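Local structure of alpha-rhamnosidase (Dictyoglomus thermophilum, 6I60) at residues A[379-384]-A[449-454]; A[855-860]-A[873-878]. The protein probably hydrolyses terminal non-reducing alpha-L-rhamnose residues from alpha-L-rhamnosides, such as natural flavonoid glycosides. All blocks are in the same frame, centred on the assembly; numbering follows the deposited sequence.

Contact 1: A[379-384]-A[449-454]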
ATOM      1  N   LYS A 379     -20.083   6.737  23.129  1.00 57.60           N
ATOM      2  CA  LYS A 379     -21.062   6.129  24.021  1.00 55.49           C
ATOM      3  C   LYS A 379     -21.864   7.249  24.667  1.00 56.69           C
ATOM      4  O   LYS A 379     -21.286   8.163  25.265  1.00 60.21           O
ATOM      5  CB  LYS A 379     -20.383   5.263  25.084  1.00 55.61           C
ATOM      6  CG  LYS A 379     -19.482   4.171  24.527  1.00 60.27           C
ATOM      7  CD  LYS A 379     -18.835   3.367  25.649  1.00 61.31           C
ATOM      8  CE  LYS A 379     -17.934   2.270  25.104  1.00 61.60           C
ATOM      9  NZ  LYS A 379     -16.577   2.303  25.719  1.00 61.30           N
ATOM     10  N   VAL A 380     -23.187   7.190  24.534  1.00 57.17           N
ATOM     11  CA  VAL A 380     -24.060   8.239  25.043  1.00 55.29           C
ATOM     12  C   VAL A 380     -25.087   7.624  25.985  1.00 58.76           C
ATOM     13  O   VAL A 380     -25.458   6.453  25.859  1.00 60.59           O
ATOM     14  CB  VAL A 380     -24.753   9.015  23.900  1.00 57.70           C
ATOM     15  CG1 VAL A 380     -23.763   9.315  22.786  1.00 49.26           C
ATOM     16  CG2 VAL A 380     -25.939   8.238  23.359  1.00 57.88           C
ATOM     17  N   ARG A 381     -25.528   8.428  26.953  1.00 60.63           N
ATOM     18  CA  ARG A 381     -26.579   8.042  27.896  1.00 57.33           C
ATOM     19  C   ARG A 381     -27.480   9.261  28.064  1.00 59.77           C
ATOM     20  O   ARG A 381     -27.111  10.218  28.751  1.00 58.92           O
ATOM     21  CB  ARG A 381     -26.002   7.589  29.232  1.00 51.32           C
ATOM     22  CG  ARG A 381     -25.076   6.388  29.150  1.00 52.48           C
ATOM     23  CD  ARG A 381     -24.152   6.328  30.355  1.00 53.91           C
ATOM     24  NE  ARG A 381     -22.751   6.218  29.964  1.00 54.74           N
ATOM     25  CZ  ARG A 381     -22.075   5.075  29.920  1.00 55.87           C
ATOM     26  NH1 ARG A 381     -22.674   3.937  30.246  1.00 51.82           N
ATOM     27  NH2 ARG A 381     -20.802   5.068  29.550  1.00 58.26           N
ATOM     28  N   THR A 382     -28.647   9.228  27.439  1.00 61.88           N
ATOM     29  CA  THR A 382     -29.452  10.444  27.385  1.00 65.56           C
ATOM     30  C   THR A 382     -30.893  10.249  27.831  1.00 71.04           C
ATOM     31  O   THR A 382     -31.442  11.135  28.493  1.00 76.77           O
ATOM     32  CB  THR A 382     -29.430  11.019  25.959  1.00 64.06           C
ATOM     33  OG1 THR A 382     -30.465  12.000  25.819  1.00 69.12           O
ATOM     34  CG2 THR A 382     -29.635   9.914  24.934  1.00 65.31           C
ATOM     35  N   ASN A 383     -31.528   9.131  27.461  1.00 63.25           N
ATOM     36  CA  ASN A 383     -32.933   8.854  27.755  1.00 60.94           C
ATOM     37  C   ASN A 383     -33.877   9.803  27.018  1.00 64.30           C
ATOM     38  O   ASN A 383     -34.997   9.417  26.671  1.00 69.50           O
ATOM     39  CB  ASN A 383     -33.200   8.905  29.263  1.00 59.58           C
ATOM     40  CG  ASN A 383     -33.287   7.528  29.885  1.00 65.13           C
ATOM     41  OD1 ASN A 383     -33.413   6.525  29.183  1.00 67.31           O
ATOM     42  ND2 ASN A 383     -33.220   7.471  31.212  1.00 61.40           N
ATOM     43  N   GLU A 384     -33.444  11.038  26.773  1.00 66.23           N
ATOM     44  CA  GLU A 384     -34.221  11.996  26.000  1.00 57.32           C
ATOM     45  C   GLU A 384     -33.897  11.836  24.519  1.00 61.05           C
ATOM     46  O   GLU A 384     -32.725  11.770  24.137  1.00 63.78           O
ATOM     47  CB  GLU A 384     -33.932  13.427  26.457  1.00 51.88           C
ATOM     48  N   THR A 449     -16.140  11.297  29.343  1.00 53.41           N
ATOM     49  CA  THR A 449     -14.879  10.803  29.882  1.00 50.35           C
ATOM     50  C   THR A 449     -14.026  10.222  28.760  1.00 47.45           C
ATOM     51  O   THR A 449     -14.384  10.269  27.580  1.00 57.76           O
ATOM     52  CB  THR A 449     -15.120   9.754  30.969  1.00 50.75           C
ATOM     53  OG1 THR A 449     -15.245   8.459  30.365  1.00 56.94           O
ATOM     54  CG2 THR A 449     -16.384  10.065  31.747  1.00 55.20           C
ATOM     55  N   LEU A 450     -12.881   9.660  29.144  1.00 47.03           N
ATOM     56  CA  LEU A 450     -11.984   9.029  28.185  1.00 49.25           C
ATOM     57  C   LEU A 450     -12.430   7.629  27.789  1.00 56.08           C
ATOM     58  O   LEU A 450     -11.825   7.038  26.887  1.00 66.11           O
ATOM     59  CB  LEU A 450     -10.563   8.975  28.750  1.00 53.80           C
ATOM     60  CG  LEU A 450      -9.982  10.303  29.243  1.00 54.91           C
ATOM     61  CD1 LEU A 450      -8.528  10.138  29.649  1.00 44.18           C
ATOM     62  CD2 LEU A 450     -10.122  11.379  28.178  1.00 58.43           C
ATOM     63  N   GLU A 451     -13.459   7.083  28.438  1.00 52.66           N
ATOM     64  CA  GLU A 451     -14.015   5.794  28.048  1.00 55.91           C
ATOM     65  C   GLU A 451     -15.142   5.928  27.033  1.00 61.43           C
ATOM     66  O   GLU A 451     -15.342   5.023  26.214  1.00 65.87           O
ATOM     67  CB  GLU A 451     -14.524   5.041  29.281  1.00 58.94           C
ATOM     68  CG  GLU A 451     -15.016   3.625  29.003  1.00 81.90           C
ATOM     69  CD  GLU A 451     -16.537   3.523  28.937  1.00 83.00           C
ATOM     70  OE1 GLU A 451     -17.214   4.575  28.924  1.00 70.78           O
ATOM     71  OE2 GLU A 451     -17.056   2.385  28.895  1.00 77.63           O
ATOM     72  N   ASP A 452     -15.875   7.043  27.061  1.00 55.26           N
ATOM     73  CA  ASP A 452     -16.986   7.264  26.141  1.00 55.06           C
ATOM     74  C   ASP A 452     -16.535   7.552  24.716  1.00 56.21           C
ATOM     75  O   ASP A 452     -17.390   7.672  23.833  1.00 61.02           O
ATOM     76  CB  ASP A 452     -17.859   8.414  26.646  1.00 57.60           C
ATOM     77  CG  ASP A 452     -18.370   8.181  28.053  1.00 62.77           C
ATOM     78  OD1 ASP A 452     -18.552   7.005  28.435  1.00 66.47           O
ATOM     79  OD2 ASP A 452     -18.589   9.173  28.780  1.00 65.30           O
ATOM     80  N   ILE A 453     -15.233   7.670  24.471  1.00 58.30           N
ATOM     81  CA  ILE A 453     -14.687   7.907  23.141  1.00 56.14           C
ATOM     82  C   ILE A 453     -13.727   6.771  22.817  1.00 58.98           C
ATOM     83  O   ILE A 453     -12.859   6.436  23.631  1.00 68.19           O
ATOM     84  CB  ILE A 453     -13.976   9.272  23.055  1.00 60.48           C
ATOM     85  CG1 ILE A 453     -15.000  10.404  23.000  1.00 55.82           C
ATOM     86  CG2 ILE A 453     -13.065   9.332  21.842  1.00 58.63           C
ATOM     87  CD1 ILE A 453     -16.154  10.125  22.071  1.00 62.85           C
ATOM     88  N   GLU A 454     -13.891   6.174  21.637  1.00 54.62           N
ATOM     89  CA  GLU A 454     -13.051   5.066  21.192  1.00 53.94           C
ATOM     90  C   GLU A 454     -12.633   5.328  19.753  1.00 56.28           C
ATOM     91  O   GLU A 454     -13.474   5.310  18.848  1.00 58.70           O
ATOM     92  CB  GLU A 454     -13.786   3.731  21.313  1.00 55.31           C
ATOM     93  CG  GLU A 454     -13.414   2.925  22.544  1.00 61.21           C
ATOM     94  CD  GLU A 454     -14.281   1.694  22.714  1.00 68.55           C
ATOM     95  OE1 GLU A 454     -14.423   0.925  21.739  1.00 71.19           O
ATOM     96  OE2 GLU A 454     -14.826   1.496  23.822  1.00 74.79           O
TER
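Lys379 and Asp452 meet where two antiparallel neighbours in the four-stranded sheet of the concanavalin-like domain, strands 375-380 and 453-458, pass into loops, and a salt-bridge network ties the two ends together. The backbone link comes first: Lys379 N donates to Asp452 O at 2.9 Å. From that anchor the lysine side chain leaves with CG beside its own backbone N (chi1 -56°), runs straight to CE and bends only at the last torsion. This carries NZ across the loop at about a right angle to the side chain of Glu451, into a group of three acceptors. Glu454 OE2 lies 2.7 Å from Lys379 NZ, Glu451 O accepts from the same nitrogen at 3.0 Å, and Glu451 OE2 adds a weak bond at 3.2 Å. The ammonium is thus held by both backbone and carboxylate oxygens. Glu454 serves a second lysine, since its OE1 forms a salt bridge with Lys377, two residues before Lys379 on strand 375-380. Asp452 also works with its side chain, which faces the more exposed Arg381. The carboxylate of Glu451 lies nearly coplanar with that guanidinium, but the pairing from Arg381 NH2 to Glu451 OE1 is long. The loop itself is shaped by an ST turn, in which Glu451 N donates to Thr449 OG1 at 3.0 Å, while Thr449 N reaches Asp452 OD2 from above the carboxylate plane. On the other oxygen, Asp452 OD1 takes Arg381 NH2 at 3.2 Å, on its syn side but 32° out of the carboxylate plane, although the oxygen lies within 3° of the guanidinium plane.

Contact 2: A[855-860]-A[873-878]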
ATOM      1  N   GLY A 855      28.390   8.018  12.578  1.00 56.26           N
ATOM      2  CA  GLY A 855      28.063   8.914  13.675  1.00 48.36           C
ATOM      3  C   GLY A 855      28.342   8.283  15.023  1.00 52.48           C
ATOM      4  O   GLY A 855      29.375   7.640  15.238  1.00 58.20           O
ATOM      5  N   ASP A 856      27.403   8.470  15.952  1.00 54.20           N
ATOM      6  CA  ASP A 856      27.476   7.877  17.281  1.00 53.24           C
ATOM      7  C   ASP A 856      26.542   6.680  17.428  1.00 54.49           C
ATOM      8  O   ASP A 856      26.065   6.396  18.532  1.00 59.00           O
ATOM      9  CB  ASP A 856      27.170   8.928  18.348  1.00 53.89           C
ATOM     10  CG  ASP A 856      25.892   9.696  18.061  1.00 62.82           C
ATOM     11  OD1 ASP A 856      25.445   9.696  16.896  1.00 65.99           O
ATOM     12  OD2 ASP A 856      25.334  10.299  19.003  1.00 68.58           O
ATOM     13  N   LEU A 857      26.269   5.976  16.333  1.00 53.92           N
ATOM     14  CA  LEU A 857      25.399   4.810  16.389  1.00 55.01           C
ATOM     15  C   LEU A 857      26.093   3.659  17.105  1.00 56.76           C
ATOM     16  O   LEU A 857      27.282   3.402  16.898  1.00 60.24           O
ATOM     17  CB  LEU A 857      24.996   4.378  14.978  1.00 52.50           C
ATOM     18  CG  LEU A 857      23.972   5.258  14.261  1.00 50.14           C
ATOM     19  CD1 LEU A 857      23.632   4.681  12.895  1.00 53.76           C
ATOM     20  CD2 LEU A 857      22.719   5.423  15.105  1.00 44.31           C
ATOM     21  N   LYS A 858      25.339   2.964  17.955  1.00 57.36           N
ATOM     22  CA  LYS A 858      25.855   1.821  18.695  1.00 54.34           C
ATOM     23  C   LYS A 858      25.275   0.492  18.241  1.00 54.18           C
ATOM     24  O   LYS A 858      25.975  -0.521  18.297  1.00 55.65           O
ATOM     25  CB  LYS A 858      25.588   1.994  20.196  1.00 54.00           C
ATOM     26  CG  LYS A 858      26.088   3.311  20.770  1.00 58.57           C
ATOM     27  CD  LYS A 858      26.060   3.302  22.292  1.00 72.01           C
ATOM     28  CE  LYS A 858      24.754   3.869  22.831  1.00 64.86           C
ATOM     29  NZ  LYS A 858      24.787   5.357  22.924  1.00 68.81           N
ATOM     30  N   TYR A 859      24.023   0.470  17.788  1.00 55.15           N
ATOM     31  CA  TYR A 859      23.395  -0.759  17.327  1.00 54.80           C
ATOM     32  C   TYR A 859      22.304  -0.414  16.324  1.00 52.36           C
ATOM     33  O   TYR A 859      21.837   0.725  16.251  1.00 53.72           O
ATOM     34  CB  TYR A 859      22.814  -1.570  18.495  1.00 51.47           C
ATOM     35  CG  TYR A 859      21.745  -0.839  19.279  1.00 54.70           C
ATOM     36  CD1 TYR A 859      20.418  -0.861  18.869  1.00 57.90           C
ATOM     37  CD2 TYR A 859      22.063  -0.128  20.430  1.00 55.23           C
ATOM     38  CE1 TYR A 859      19.440  -0.191  19.576  1.00 58.54           C
ATOM     39  CE2 TYR A 859      21.087   0.543  21.149  1.00 52.56           C
ATOM     40  CZ  TYR A 859      19.777   0.507  20.717  1.00 55.95           C
ATOM     41  OH  TYR A 859      18.799   1.169  21.421  1.00 57.68           O
ATOM     42  N   ALA A 860      21.898  -1.423  15.554  1.00 51.00           N
ATOM     43  CA  ALA A 860      20.799  -1.298  14.605  1.00 52.60           C
ATOM     44  C   ALA A 860      20.410  -2.689  14.130  1.00 52.37           C
ATOM     45  O   ALA A 860      21.271  -3.560  13.988  1.00 52.06           O
ATOM     46  CB  ALA A 860      21.181  -0.417  13.408  1.00 48.93           C
ATOM     47  N   ILE A 873      19.287  -8.759  10.134  1.00 53.13           N
ATOM     48  CA  ILE A 873      20.629  -8.206  10.286  1.00 53.55           C
ATOM     49  C   ILE A 873      20.714  -7.520  11.644  1.00 51.03           C
ATOM     50  O   ILE A 873      19.793  -6.803  12.044  1.00 48.84           O
ATOM     51  CB  ILE A 873      20.986  -7.223   9.151  1.00 53.20           C
ATOM     52  CG1 ILE A 873      22.412  -6.696   9.328  1.00 52.87           C
ATOM     53  CG2 ILE A 873      19.986  -6.074   9.081  1.00 44.12           C
ATOM     54  CD1 ILE A 873      23.171  -6.534   8.030  1.00 54.50           C
ATOM     55  N   ASN A 874      21.806  -7.767  12.363  1.00 56.38           N
ATOM     56  CA  ASN A 874      22.070  -7.137  13.649  1.00 51.01           C
ATOM     57  C   ASN A 874      23.545  -6.787  13.714  1.00 53.29           C
ATOM     58  O   ASN A 874      24.389  -7.579  13.288  1.00 55.88           O
ATOM     59  CB  ASN A 874      21.718  -8.056  14.830  1.00 52.52           C
ATOM     60  CG  ASN A 874      20.335  -8.661  14.717  1.00 55.49           C
ATOM     61  OD1 ASN A 874      19.383  -8.171  15.320  1.00 57.47           O
ATOM     62  ND2 ASN A 874      20.220  -9.745  13.958  1.00 56.13           N
ATOM     63  N   TRP A 875      23.858  -5.608  14.247  1.00 54.98           N
ATOM     64  CA  TRP A 875      25.251  -5.231  14.433  1.00 58.85           C
ATOM     65  C   TRP A 875      25.391  -4.345  15.660  1.00 59.78           C
ATOM     66  O   TRP A 875      24.510  -3.532  15.957  1.00 56.99           O
ATOM     67  CB  TRP A 875      25.823  -4.527  13.192  1.00 55.52           C
ATOM     68  CG  TRP A 875      25.160  -3.232  12.822  1.00 55.19           C
ATOM     69  CD1 TRP A 875      24.181  -3.050  11.890  1.00 54.10           C
ATOM     70  CD2 TRP A 875      25.451  -1.932  13.355  1.00 57.54           C
ATOM     71  NE1 TRP A 875      23.836  -1.723  11.817  1.00 56.54           N
ATOM     72  CE2 TRP A 875      24.600  -1.015  12.706  1.00 57.24           C
ATOM     73  CE3 TRP A 875      26.343  -1.457  14.322  1.00 57.54           C
ATOM     74  CZ2 TRP A 875      24.614   0.350  12.992  1.00 60.05           C
ATOM     75  CZ3 TRP A 875      26.355  -0.103  14.607  1.00 53.65           C
ATOM     76  CH2 TRP A 875      25.497   0.785  13.943  1.00 58.57           C
ATOM     77  N   GLN A 876      26.503  -4.521  16.373  1.00 60.31           N
ATOM     78  CA  GLN A 876      26.857  -3.715  17.532  1.00 57.61           C
ATOM     79  C   GLN A 876      28.267  -3.179  17.342  1.00 60.34           C
ATOM     80  O   GLN A 876      29.142  -3.884  16.829  1.00 63.27           O
ATOM     81  CB  GLN A 876      26.788  -4.527  18.830  1.00 57.45           C
ATOM     82  CG  GLN A 876      25.437  -4.507  19.517  1.00 60.50           C
ATOM     83  CD  GLN A 876      25.331  -5.561  20.603  1.00 72.84           C
ATOM     84  OE1 GLN A 876      24.455  -6.429  20.561  1.00 70.28           O
ATOM     85  NE2 GLN A 876      26.227  -5.493  21.583  1.00 61.89           N
ATOM     86  N   LYS A 877      28.488  -1.935  17.759  1.00 63.32           N
ATOM     87  CA  LYS A 877      29.776  -1.269  17.598  1.00 62.52           C
ATOM     88  C   LYS A 877      30.262  -0.794  18.961  1.00 63.32           C
ATOM     89  O   LYS A 877      29.652   0.092  19.569  1.00 70.10           O
ATOM     90  CB  LYS A 877      29.674  -0.100  16.618  1.00 58.09           C
ATOM     91  CG  LYS A 877      31.015   0.523  16.253  1.00 52.48           C
ATOM     92  CD  LYS A 877      30.831   1.882  15.592  1.00 55.74           C
ATOM     93  CE  LYS A 877      32.161   2.591  15.388  1.00 60.64           C
ATOM     94  NZ  LYS A 877      32.729   3.099  16.670  1.00 64.35           N
ATOM     95  N   THR A 878      31.349  -1.388  19.437  1.00 66.49           N
ATOM     96  CA  THR A 878      32.064  -0.930  20.617  1.00 67.69           C
ATOM     97  C   THR A 878      33.454  -0.456  20.203  1.00 75.37           C
ATOM     98  O   THR A 878      33.797  -0.417  19.017  1.00 77.29           O
ATOM     99  CB  THR A 878      32.142  -2.036  21.672  1.00 67.53           C
ATOM    100  OG1 THR A 878      32.916  -3.131  21.168  1.00 68.27           O
ATOM    101  CG2 THR A 878      30.748  -2.530  22.030  1.00 64.08           C
TER
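Ala860 and Trp875 face each other as an antiparallel hydrogen-bonded pair. Both of their backbone bonds are weak: Ala860 N reaches Trp875 O at 3.4 Å, and Trp875 N reaches Ala860 O at 3.3 Å. The shorter bond lies one step nearer the open end of the pairing, where Lys877 N donates to Lys858 O at 2.9 Å. Two of these carbonyls also receive CA-H contacts. Gln876 CA approaches Lys858 O at 3.4 Å, and Tyr859 CA approaches Trp875 O at 3.3 Å, both from the intervening non-hydrogen-bonded pair of Tyr859 and Gln876. Further along the hairpin Ile873 pairs with Ala862, while on its other side strand 869-877 bonds to strand 882-888, Asn874 with Arg885 and Gln876 with Ser883. Asn874 ND2 bonds to both Arg885 O and Glu872 OE2. Among the side chains, the indole does most of the work. With CG lodged between the backbone N and the carbonyl carbon (chi1 62°), Trp875 folds its ring back beneath the neighbouring strand. Ala860 N then sits 3.9 Å above the ring plane, over its centre, and the methyl CB of Ala860 lies 3.5 Å from Trp875 CE2. Leu857 comes in at the rim instead, its CB 3.8 Å from Trp875 CH2 and in the ring plane. The buried ring nitrogen does not depend on the hairpin: Trp875 NE1 donates to Ile834 O, and Pro851 and Pro853 also touch this ring. On the face of the sheet away from the indole, Tyr859 and Gln876 stand side by side. The whole is the open end of a beta hairpin, strands 859-866 and 869-877, within the antiparallel sheet of the bacterial alpha-L-rhamnosidase C-terminal domain.

Contact 1 and contact 2 fall in different family regions, concanavalin-like and C-terminal, and do not touch: their centres are 49 Å apart and their nearest atoms about 30 Å apart. They follow one another along the chain, contact 1 closing before contact 2 opens. Each joins antiparallel strands near the strand ends, but contact 1 spans 64 intervening residues and relies on charged side chains, whereas contact 2 pairs the open end of a local hairpin largely through backbone bonds and one indole. Both lie well out from the chain's centre, at about 35 and 30 Å. Neither supplies a residue to the 2-(2-ethoxyethoxy)ethanol pocket formed by Tyr656, Glu659 and Leu660.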